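Local structure of dTDP-4-amino-4,6-dideoxyglucose formyltransferase (Mycobacterium tuberculosis CAS/NITR204, 5VYQ) at residues 107-112 with 190-195; 111-116 with 197-202. The protein probably transfers a formyl group from a folate cofactor to the 4-amino group of dTDP-4-amino-4,6-dideoxyglucose, the sugar nucleotide bound here beside folinic acid. All coordinates share one frame; numbering follows the deposited sequence.

Interaction 1 of 2, residues 107-112 with 190-195. With FON (N-{[4-({[(6R)-2-amino-5-formyl-4-oxo-1,4,5,6,7,8-hexahydropteridin-6-yl]methyl}amino)phenyl]carbonyl}-L-glutamic acid), chain C; 0FX (dTDP-4-amino-4,6-dideoxyglucose), chain D.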
loop_
_atom_site.group_PDB
_atom_site.type_symbol
_atom_site.label_atom_id
_atom_site.label_comp_id
_atom_site.label_asym_id
_atom_site.label_seq_id
_atom_site.Cartn_x
_atom_site.Cartn_y
_atom_site.Cartn_z
ATOM N N PRO A 107 -19.714 -24.325 -2.505
ATOM C CA PRO A 107 -20.728 -23.312 -2.280
ATOM C C PRO A 107 -20.293 -22.135 -1.395
ATOM O O PRO A 107 -21.155 -21.470 -0.824
ATOM C CB PRO A 107 -21.813 -24.095 -1.527
ATOM C CG PRO A 107 -20.985 -25.004 -0.662
ATOM C CD PRO A 107 -19.797 -25.404 -1.506
ATOM N N TYR A 108 -18.994 -21.917 -1.273
ATOM C CA TYR A 108 -18.422 -20.956 -0.331
ATOM C C TYR A 108 -18.326 -19.597 -1.022
ATOM O O TYR A 108 -17.795 -19.507 -2.140
ATOM C CB TYR A 108 -17.066 -21.412 0.183
ATOM C CG TYR A 108 -17.065 -22.874 0.616
ATOM C CD1 TYR A 108 -17.969 -23.330 1.550
ATOM C CD2 TYR A 108 -16.202 -23.779 0.031
ATOM C CE1 TYR A 108 -17.990 -24.670 1.928
ATOM C CE2 TYR A 108 -16.221 -25.119 0.385
ATOM C CZ TYR A 108 -17.123 -25.539 1.332
ATOM O OH TYR A 108 -17.134 -26.868 1.655
ATOM N N ASN A 109 -18.821 -18.536 -0.380
ATOM C CA ASN A 109 -18.690 -17.169 -0.968
ATOM C C ASN A 109 -19.139 -17.121 -2.413
ATOM O O ASN A 109 -18.499 -16.552 -3.307
ATOM C CB ASN A 109 -17.270 -16.612 -0.760
ATOM C CG ASN A 109 -16.994 -16.396 0.747
ATOM O OD1 ASN A 109 -17.897 -16.014 1.478
ATOM N ND2 ASN A 109 -15.769 -16.610 1.197
ATOM N N ARG A 110 -20.317 -17.706 -2.605
ATOM C CA ARG A 110 -21.054 -17.496 -3.868
ATOM C C ARG A 110 -21.317 -16.017 -4.090
ATOM O O ARG A 110 -21.343 -15.232 -3.128
ATOM C CB ARG A 110 -22.361 -18.272 -3.813
ATOM C CG ARG A 110 -22.148 -19.775 -3.659
ATOM C CD ARG A 110 -23.306 -20.560 -3.070
ATOM N NE ARG A 110 -24.550 -20.122 -3.692
ATOM C CZ ARG A 110 -25.691 -19.910 -3.052
ATOM N NH1 ARG A 110 -26.692 -19.380 -3.718
ATOM N NH2 ARG A 110 -25.829 -20.162 -1.752
ATOM N N GLY A 111 -21.546 -15.649 -5.353
ATOM C CA GLY A 111 -21.935 -14.279 -5.692
ATOM C C GLY A 111 -20.685 -13.431 -5.884
ATOM O O GLY A 111 -19.718 -13.778 -6.580
ATOM N N TRP A 112 -20.675 -12.288 -5.265
ATOM C CA TRP A 112 -19.831 -11.206 -5.730
ATOM C C TRP A 112 -18.395 -11.335 -5.201
ATOM O O TRP A 112 -18.176 -11.544 -4.026
ATOM C CB TRP A 112 -20.473 -9.916 -5.204
ATOM C CG TRP A 112 -20.162 -8.726 -5.976
ATOM C CD1 TRP A 112 -19.288 -7.740 -5.621
ATOM C CD2 TRP A 112 -20.672 -8.379 -7.270
ATOM N NE1 TRP A 112 -19.258 -6.779 -6.605
ATOM C CE2 TRP A 112 -20.092 -7.145 -7.626
ATOM C CE3 TRP A 112 -21.574 -8.981 -8.155
ATOM C CZ2 TRP A 112 -20.357 -6.509 -8.849
ATOM C CZ3 TRP A 112 -21.838 -8.348 -9.378
ATOM C CH2 TRP A 112 -21.235 -7.123 -9.705
ATOM N N GLU A 190 -25.614 -25.561 1.445
ATOM C CA GLU A 190 -25.966 -24.348 0.726
ATOM C C GLU A 190 -24.850 -23.314 0.671
ATOM O O GLU A 190 -24.842 -22.464 -0.235
ATOM C CB GLU A 190 -27.250 -23.745 1.307
ATOM C CG GLU A 190 -28.451 -24.686 1.137
ATOM C CD GLU A 190 -28.673 -25.037 -0.328
ATOM O OE1 GLU A 190 -28.909 -24.125 -1.127
ATOM O OE2 GLU A 190 -28.474 -26.203 -0.694
ATOM N N GLY A 191 -23.933 -23.363 1.633
ATOM C CA GLY A 191 -22.857 -22.368 1.692
ATOM C C GLY A 191 -23.366 -20.992 2.047
ATOM O O GLY A 191 -24.309 -20.852 2.845
ATOM N N ASN A 192 -22.810 -19.951 1.413
ATOM C CA ASN A 192 -23.223 -18.596 1.672
ATOM C C ASN A 192 -23.082 -17.749 0.433
ATOM O O ASN A 192 -22.329 -18.120 -0.459
ATOM C CB ASN A 192 -22.393 -17.995 2.805
ATOM C CG ASN A 192 -20.957 -17.782 2.396
ATOM O OD1 ASN A 192 -20.189 -18.741 2.162
ATOM N ND2 ASN A 192 -20.585 -16.504 2.274
ATOM N N LEU A 193 -23.843 -16.674 0.382
ATOM C CA LEU A 193 -23.945 -15.815 -0.802
ATOM C C LEU A 193 -23.680 -14.405 -0.435
ATOM O O LEU A 193 -24.335 -13.914 0.462
ATOM C CB LEU A 193 -25.356 -15.878 -1.377
ATOM C CG LEU A 193 -25.771 -15.075 -2.587
ATOM C CD1 LEU A 193 -24.923 -15.361 -3.827
ATOM C CD2 LEU A 193 -27.253 -15.154 -2.939
ATOM N N ASN A 194 -22.779 -13.746 -1.183
ATOM C CA ASN A 194 -22.502 -12.328 -1.042
ATOM C C ASN A 194 -22.962 -11.584 -2.289
ATOM O O ASN A 194 -22.743 -12.021 -3.445
ATOM C CB ASN A 194 -21.012 -12.082 -0.816
ATOM C CG ASN A 194 -20.510 -12.696 0.480
ATOM O OD1 ASN A 194 -21.023 -12.390 1.561
ATOM N ND2 ASN A 194 -19.499 -13.544 0.388
ATOM N N LEU A 195 -23.603 -10.441 -2.075
ATOM C CA LEU A 195 -24.056 -9.627 -3.180
ATOM C C LEU A 195 -23.218 -8.337 -3.249
ATOM O O LEU A 195 -22.440 -8.024 -2.327
ATOM C CB LEU A 195 -25.546 -9.313 -3.103
ATOM C CG LEU A 195 -26.526 -10.495 -3.057
ATOM C CD1 LEU A 195 -27.950 -9.981 -2.919
ATOM C CD2 LEU A 195 -26.412 -11.317 -4.334
HETATM N N1 FON C . -28.283 -16.486 -13.770
HETATM C C2 FON C . -28.712 -17.317 -12.826
HETATM N NA2 FON C . -30.028 -17.675 -12.832
HETATM N N3 FON C . -27.857 -17.765 -11.892
HETATM C C4 FON C . -26.549 -17.416 -11.851
HETATM O O4 FON C . -25.773 -17.884 -10.983
HETATM C C4A FON C . -26.035 -16.524 -12.905
HETATM N N5 FON C . -24.727 -16.019 -12.998
HETATM C C6 FON C . -24.618 -14.726 -13.692
HETATM C C7 FON C . -25.240 -14.894 -15.081
HETATM N N8 FON C . -26.614 -15.301 -14.917
HETATM C C8A FON C . -27.011 -16.084 -13.897
HETATM C C9 FON C . -25.232 -13.552 -12.896
HETATM N N10 FON C . -24.452 -13.344 -11.679
HETATM C C11 FON C . -25.299 -10.432 -8.832
HETATM C C12 FON C . -24.267 -11.350 -8.635
HETATM C C13 FON C . -24.003 -12.313 -9.602
HETATM C C14 FON C . -24.744 -12.366 -10.777
HETATM C C15 FON C . -25.777 -11.459 -10.988
HETATM C C16 FON C . -26.050 -10.500 -10.012
HETATM C C FON C . -25.572 -9.379 -7.750
HETATM O O FON C . -24.794 -9.173 -6.794
HETATM N N FON C . -26.682 -8.646 -7.878
HETATM C CA FON C . -27.036 -7.543 -6.986
HETATM C CB FON C . -27.277 -6.229 -7.748
HETATM C CG FON C . -26.007 -5.852 -8.521
HETATM C CD FON C . -25.879 -4.413 -8.980
HETATM O OE1 FON C . -26.511 -3.525 -8.371
HETATM O OE2 FON C . -25.099 -4.155 -9.935
HETATM C CT FON C . -28.242 -7.931 -6.184
HETATM O O1 FON C . -28.439 -7.258 -5.144
HETATM O O2 FON C . -28.961 -8.888 -6.567
HETATM C CP1 FON C . -23.740 -16.623 -12.485
HETATM O O3 FON C . -22.604 -16.167 -12.545
HETATM O O4P 0FX D . -14.744 -11.659 -12.174
HETATM P P2 0FX D . -16.029 -11.007 -12.554
HETATM O O3P 0FX D . -16.365 -10.992 -14.029
HETATM O O1G 0FX D . -17.084 -11.754 -11.586
HETATM C C1G 0FX D . -18.298 -11.154 -11.171
HETATM C C2G 0FX D . -18.735 -11.882 -9.894
HETATM O O2G 0FX D . -17.648 -11.755 -8.966
HETATM C C3G 0FX D . -18.939 -13.376 -10.201
HETATM O O3G 0FX D . -19.165 -14.144 -8.993
HETATM C C4G 0FX D . -20.010 -13.515 -11.275
HETATM N N4A 0FX D . -20.118 -14.962 -11.576
HETATM C C5G 0FX D . -19.591 -12.700 -12.499
HETATM C C6G 0FX D . -20.798 -12.589 -13.428
HETATM O O5G 0FX D . -19.274 -11.328 -12.206
HETATM O OPP 0FX D . -16.124 -9.505 -11.980
HETATM P P 0FX D . -15.372 -8.160 -12.462
HETATM O O1P 0FX D . -16.359 -7.069 -12.302
HETATM O O2P 0FX D . -14.669 -8.430 -13.768
HETATM O O5 0FX D . -14.211 -7.943 -11.377
HETATM C C5 0FX D . -13.069 -8.767 -11.339
HETATM C C4 0FX D . -12.341 -8.540 -10.028
HETATM O O4 0FX D . -11.877 -7.191 -10.009
HETATM C C3 0FX D . -13.167 -8.644 -8.747
HETATM O O3 0FX D . -13.233 -10.002 -8.296
HETATM C C2 0FX D . -12.447 -7.782 -7.728
HETATM C C1 0FX D . -11.914 -6.715 -8.658
HETATM N N11 0FX D . -12.743 -5.504 -8.633
HETATM C C61 0FX D . -13.608 -5.148 -9.605
HETATM C C51 0FX D . -14.328 -3.971 -9.528
HETATM C C5A 0FX D . -15.316 -3.635 -10.616
HETATM C C21 0FX D . -12.502 -4.568 -7.631
HETATM O O21 0FX D . -11.624 -4.873 -6.705
HETATM N N31 0FX D . -13.186 -3.428 -7.518
HETATM C C41 0FX D . -14.060 -3.101 -8.496
HETATM O O41 0FX D . -14.716 -1.930 -8.371
HETATM O O HOH W 1 -18.426 -13.804 -2.363
#
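N109 and N192 grip each other twice, just ahead of a short two-stranded parallel sheet, 110-111 beside 193-194, of the N-formyltransferase fold. The backbone N of N109 gives an almost straight bond to N192 OD1 (2.9 Å), reaching that oxygen from above its carbonyl plane. In return N192 ND2 donates to N109 OD1 over 2.8 Å, with the acceptor lying in the plane of the donor amide. With CG between the backbone N and the carbonyl carbon (chi1 69°), the end of the N192 side chain turns back toward N109; the two amides stand 84° apart. N109 OD1 also takes a weak bond from N194 ND2, whose amide runs alongside that of N109; S118 and D121 engage N109 ND2, so the whole amide is fixed in rotation.

The strands show how a parallel pair interleaves its bonds. R110, paired with L193, bonds to the residues flanking it: its N to N192 O and its O to N194 N (2.8 Å, nearly straight). W112 N continues the pattern to N194 O, and N192 N reaches P107 O at the other end. A water accepts from N194 ND2 and lies close to N109 O and W112 O.

The R110 chain bends at chi3 (44°), bringing NH2 to E190 O in a weak bond; NH1 is hydrogen-bonded to L136 O. L193 CB lies over one face of this guanidinium, and L193 CD1 packs on R110 CB.

At the C-terminal end of the strand pair the contact reaches both ligands. W112 CB rests against L195 C, while L195 CD2 touches the folinic acid benzoyl oxygen. G111, at positive phi, turns its carbonyl to the sugar, and its O accepts a short bond from the sugar hydroxyl O3G at 2.5 Å.

Interaction 2 of 2, residues 111-116 with 197-202. With 0FX (dTDP-4-amino-4,6-dideoxyglucose), chain D; FON (N-{[4-({[(6R)-2-amino-5-formyl-4-oxo-1,4,5,6,7,8-hexahydropteridin-6-yl]methyl}amino)phenyl]carbonyl}-L-glutamic acid), chain C.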
loop_
_atom_site.group_PDB
_atom_site.type_symbol
_atom_site.label_atom_id
_atom_site.label_comp_id
_atom_site.label_asym_id
_atom_site.label_seq_id
_atom_site.Cartn_x
_atom_site.Cartn_y
_atom_site.Cartn_z
ATOM N N GLY A 111 -21.546 -15.649 -5.353
ATOM C CA GLY A 111 -21.935 -14.279 -5.692
ATOM C C GLY A 111 -20.685 -13.431 -5.884
ATOM O O GLY A 111 -19.718 -13.778 -6.580
ATOM N N TRP A 112 -20.675 -12.288 -5.265
ATOM C CA TRP A 112 -19.831 -11.206 -5.730
ATOM C C TRP A 112 -18.395 -11.335 -5.201
ATOM O O TRP A 112 -18.176 -11.544 -4.026
ATOM C CB TRP A 112 -20.473 -9.916 -5.204
ATOM C CG TRP A 112 -20.162 -8.726 -5.976
ATOM C CD1 TRP A 112 -19.288 -7.740 -5.621
ATOM C CD2 TRP A 112 -20.672 -8.379 -7.270
ATOM N NE1 TRP A 112 -19.258 -6.779 -6.605
ATOM C CE2 TRP A 112 -20.092 -7.145 -7.626
ATOM C CE3 TRP A 112 -21.574 -8.981 -8.155
ATOM C CZ2 TRP A 112 -20.357 -6.509 -8.849
ATOM C CZ3 TRP A 112 -21.838 -8.348 -9.378
ATOM C CH2 TRP A 112 -21.235 -7.123 -9.705
ATOM N N PHE A 113 -17.431 -11.221 -6.106
ATOM C CA PHE A 113 -16.008 -11.125 -5.787
ATOM C C PHE A 113 -15.538 -12.148 -4.743
ATOM O O PHE A 113 -15.051 -11.813 -3.679
ATOM C CB PHE A 113 -15.620 -9.719 -5.358
ATOM C CG PHE A 113 -15.963 -8.625 -6.338
ATOM C CD1 PHE A 113 -16.378 -8.858 -7.651
ATOM C CD2 PHE A 113 -15.764 -7.300 -5.940
ATOM C CE1 PHE A 113 -16.663 -7.807 -8.505
ATOM C CE2 PHE A 113 -15.984 -6.234 -6.799
ATOM C CZ PHE A 113 -16.448 -6.492 -8.097
ATOM N N PRO A 114 -15.699 -13.430 -5.072
ATOM C CA PRO A 114 -15.450 -14.413 -3.994
ATOM C C PRO A 114 -14.127 -14.307 -3.223
ATOM O O PRO A 114 -14.123 -14.544 -1.994
ATOM C CB PRO A 114 -15.539 -15.750 -4.744
ATOM C CG PRO A 114 -16.583 -15.486 -5.795
ATOM C CD PRO A 114 -16.282 -14.068 -6.266
ATOM N N GLN A 115 -13.013 -14.075 -3.912
ATOM C CA GLN A 115 -11.690 -14.092 -3.249
ATOM C C GLN A 115 -11.603 -12.948 -2.218
ATOM O O GLN A 115 -10.864 -13.078 -1.255
ATOM C CB GLN A 115 -10.517 -13.972 -4.234
ATOM C CG GLN A 115 -10.260 -12.610 -4.919
ATOM C CD GLN A 115 -11.243 -12.269 -5.999
ATOM O OE1 GLN A 115 -12.032 -13.128 -6.447
ATOM N NE2 GLN A 115 -11.260 -11.006 -6.389
ATOM N N VAL A 116 -12.313 -11.842 -2.432
ATOM C CA VAL A 116 -12.327 -10.754 -1.450
ATOM C C VAL A 116 -12.814 -11.299 -0.119
ATOM O O VAL A 116 -12.181 -11.158 0.921
ATOM C CB VAL A 116 -13.175 -9.549 -1.898
ATOM C CG1 VAL A 116 -13.266 -8.549 -0.779
ATOM C CG2 VAL A 116 -12.641 -8.948 -3.192
ATOM N N LYS A 197 -23.878 -5.370 -2.697
ATOM C CA LYS A 197 -23.945 -4.539 -1.500
ATOM C C LYS A 197 -23.063 -4.948 -0.328
ATOM O O LYS A 197 -22.629 -4.115 0.490
ATOM C CB LYS A 197 -25.388 -4.436 -0.980
ATOM C CG LYS A 197 -26.007 -5.761 -0.537
ATOM C CD LYS A 197 -26.970 -5.616 0.640
ATOM C CE LYS A 197 -26.219 -5.650 1.971
ATOM N NZ LYS A 197 -26.815 -4.803 3.044
ATOM N N ASP A 198 -22.865 -6.251 -0.154
ATOM C CA ASP A 198 -21.973 -6.752 0.873
ATOM C C ASP A 198 -20.527 -6.306 0.634
ATOM O O ASP A 198 -19.808 -6.005 1.593
ATOM C CB ASP A 198 -22.053 -8.281 0.974
ATOM C CG ASP A 198 -23.442 -8.763 1.321
ATOM O OD1 ASP A 198 -23.910 -8.408 2.433
ATOM O OD2 ASP A 198 -24.034 -9.477 0.478
ATOM N N PHE A 199 -20.103 -6.235 -0.634
ATOM C CA PHE A 199 -18.794 -5.692 -0.981
ATOM C C PHE A 199 -18.760 -4.185 -0.743
ATOM O O PHE A 199 -17.828 -3.652 -0.126
ATOM C CB PHE A 199 -18.464 -5.988 -2.452
ATOM C CG PHE A 199 -17.170 -5.414 -2.888
ATOM C CD1 PHE A 199 -15.983 -5.995 -2.477
ATOM C CD2 PHE A 199 -17.138 -4.279 -3.663
ATOM C CE1 PHE A 199 -14.772 -5.456 -2.860
ATOM C CE2 PHE A 199 -15.924 -3.758 -4.043
ATOM C CZ PHE A 199 -14.754 -4.326 -3.640
ATOM N N GLU A 200 -19.788 -3.469 -1.199
ATOM C CA GLU A 200 -19.818 -2.002 -0.948
ATOM C C GLU A 200 -19.738 -1.702 0.527
ATOM O O GLU A 200 -18.991 -0.831 1.008
ATOM C CB GLU A 200 -21.074 -1.347 -1.589
ATOM C CG GLU A 200 -21.064 -1.475 -3.111
ATOM C CD GLU A 200 -19.817 -0.849 -3.705
ATOM O OE1 GLU A 200 -19.613 0.334 -3.371
ATOM O OE2 GLU A 200 -19.075 -1.500 -4.471
ATOM N N GLN A 201 -20.433 -2.458 1.339
ATOM C CA GLN A 201 -20.308 -2.215 2.752
ATOM C C GLN A 201 -18.939 -2.507 3.370
ATOM O O GLN A 201 -18.436 -1.744 4.177
ATOM C CB GLN A 201 -21.348 -3.029 3.475
ATOM C CG GLN A 201 -21.388 -2.752 4.949
ATOM C CD GLN A 201 -22.596 -3.343 5.621
ATOM O OE1 GLN A 201 -23.723 -3.222 5.137
ATOM N NE2 GLN A 201 -22.370 -3.979 6.761
ATOM N N LEU A 202 -18.312 -3.602 2.962
ATOM C CA LEU A 202 -16.965 -3.950 3.412
ATOM C C LEU A 202 -15.882 -2.905 3.095
ATOM O O LEU A 202 -14.867 -2.757 3.821
ATOM C CB LEU A 202 -16.625 -5.277 2.740
ATOM C CG LEU A 202 -15.477 -6.136 3.243
ATOM C CD1 LEU A 202 -15.621 -6.585 4.694
ATOM C CD2 LEU A 202 -15.446 -7.381 2.357
HETATM O O4P 0FX D . -14.744 -11.659 -12.174
HETATM P P2 0FX D . -16.029 -11.007 -12.554
HETATM O O3P 0FX D . -16.365 -10.992 -14.029
HETATM O O1G 0FX D . -17.084 -11.754 -11.586
HETATM C C1G 0FX D . -18.298 -11.154 -11.171
HETATM C C2G 0FX D . -18.735 -11.882 -9.894
HETATM O O2G 0FX D . -17.648 -11.755 -8.966
HETATM C C3G 0FX D . -18.939 -13.376 -10.201
HETATM O O3G 0FX D . -19.165 -14.144 -8.993
HETATM C C4G 0FX D . -20.010 -13.515 -11.275
HETATM N N4A 0FX D . -20.118 -14.962 -11.576
HETATM C C5G 0FX D . -19.591 -12.700 -12.499
HETATM C C6G 0FX D . -20.798 -12.589 -13.428
HETATM O O5G 0FX D . -19.274 -11.328 -12.206
HETATM O OPP 0FX D . -16.124 -9.505 -11.980
HETATM P P 0FX D . -15.372 -8.160 -12.462
HETATM O O1P 0FX D . -16.359 -7.069 -12.302
HETATM O O2P 0FX D . -14.669 -8.430 -13.768
HETATM O O5 0FX D . -14.211 -7.943 -11.377
HETATM C C5 0FX D . -13.069 -8.767 -11.339
HETATM C C4 0FX D . -12.341 -8.540 -10.028
HETATM O O4 0FX D . -11.877 -7.191 -10.009
HETATM C C3 0FX D . -13.167 -8.644 -8.747
HETATM O O3 0FX D . -13.233 -10.002 -8.296
HETATM C C2 0FX D . -12.447 -7.782 -7.728
HETATM C C1 0FX D . -11.914 -6.715 -8.658
HETATM N N11 0FX D . -12.743 -5.504 -8.633
HETATM C C61 0FX D . -13.608 -5.148 -9.605
HETATM C C51 0FX D . -14.328 -3.971 -9.528
HETATM C C5A 0FX D . -15.316 -3.635 -10.616
HETATM C C21 0FX D . -12.502 -4.568 -7.631
HETATM O O21 0FX D . -11.624 -4.873 -6.705
HETATM N N31 0FX D . -13.186 -3.428 -7.518
HETATM C C41 0FX D . -14.060 -3.101 -8.496
HETATM O O41 0FX D . -14.716 -1.930 -8.371
HETATM N N1 FON C . -28.283 -16.486 -13.770
HETATM C C2 FON C . -28.712 -17.317 -12.826
HETATM N NA2 FON C . -30.028 -17.675 -12.832
HETATM N N3 FON C . -27.857 -17.765 -11.892
HETATM C C4 FON C . -26.549 -17.416 -11.851
HETATM O O4 FON C . -25.773 -17.884 -10.983
HETATM C C4A FON C . -26.035 -16.524 -12.905
HETATM N N5 FON C . -24.727 -16.019 -12.998
HETATM C C6 FON C . -24.618 -14.726 -13.692
HETATM C C7 FON C . -25.240 -14.894 -15.081
HETATM N N8 FON C . -26.614 -15.301 -14.917
HETATM C C8A FON C . -27.011 -16.084 -13.897
HETATM C C9 FON C . -25.232 -13.552 -12.896
HETATM N N10 FON C . -24.452 -13.344 -11.679
HETATM C C11 FON C . -25.299 -10.432 -8.832
HETATM C C12 FON C . -24.267 -11.350 -8.635
HETATM C C13 FON C . -24.003 -12.313 -9.602
HETATM C C14 FON C . -24.744 -12.366 -10.777
HETATM C C15 FON C . -25.777 -11.459 -10.988
HETATM C C16 FON C . -26.050 -10.500 -10.012
HETATM C C FON C . -25.572 -9.379 -7.750
HETATM O O FON C . -24.794 -9.173 -6.794
HETATM N N FON C . -26.682 -8.646 -7.878
HETATM C CA FON C . -27.036 -7.543 -6.986
HETATM C CB FON C . -27.277 -6.229 -7.748
HETATM C CG FON C . -26.007 -5.852 -8.521
HETATM C CD FON C . -25.879 -4.413 -8.980
HETATM O OE1 FON C . -26.511 -3.525 -8.371
HETATM O OE2 FON C . -25.099 -4.155 -9.935
HETATM C CT FON C . -28.242 -7.931 -6.184
HETATM O O1 FON C . -28.439 -7.258 -5.144
HETATM O O2 FON C . -28.961 -8.888 -6.567
HETATM C CP1 FON C . -23.740 -16.623 -12.485
HETATM O O3 FON C . -22.604 -16.167 -12.545
HETATM O O HOH W 2 -18.655 -3.728 -6.861
#
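F113 drives the edge of its ring into the face of F199, with CD2 over the centre of that face. The pair is edge-to-face (T-shaped), with centroids 4.8 Å apart and planes at 73°; its closest atoms are F113 CE2 and F199 CE2, at 3.7 Å. F199 reaches across from helix 196-203 because its CG is anti to the backbone N (chi1 178°). W112 meets the same side chain nearer its backbone, setting CD1 against F199 CB (3.7 Å). The three form an aromatic cluster at the wall of the nucleotide-sugar pocket, where F113, the N-cap residue of helix 114-121, is layered between W112 NE1 on one face and the ligand's deoxyribose C3 on the other. F113 N also donates to sugar O2G (2.9 Å). Q115, bent at chi2 (-74°), turns back so that NE2 gives a nearly straight bond to the deoxyribose hydroxyl O3. V116 meets the edge of the F199 ring, CG1 lying 4.0 Å from CE1. The same methyl touches L202 CD2, the two side chains sliding past each other in opposite directions. At the polar margin, one water accepts from W112 NE1 and donates to E200 OE2.

How the interactions relate
Interactions 1 and 2 illustrate how two consecutive chain units can be docked against two others. Strand 110-111 leads into helix 114-121, and strand 193-194 into helix 196-203, so the strand pairing of interaction 1 is followed on both sides by interaction 2, the packing of helix 196-203 on the loop and first turn of helix 114-121. Their centres lie 10 Å apart; G111 and W112 belong to both, and N109 O touches P114 CG at 3.3 Å. The first segments belong to the formyltransferase part of the chain, whereas 197-202 runs into the C-terminal part. Polar backbone pairing thus gives way to an apolar core, and both contacts border folinic acid and the nucleotide sugar, tying this later part of the chain to the binding pocket.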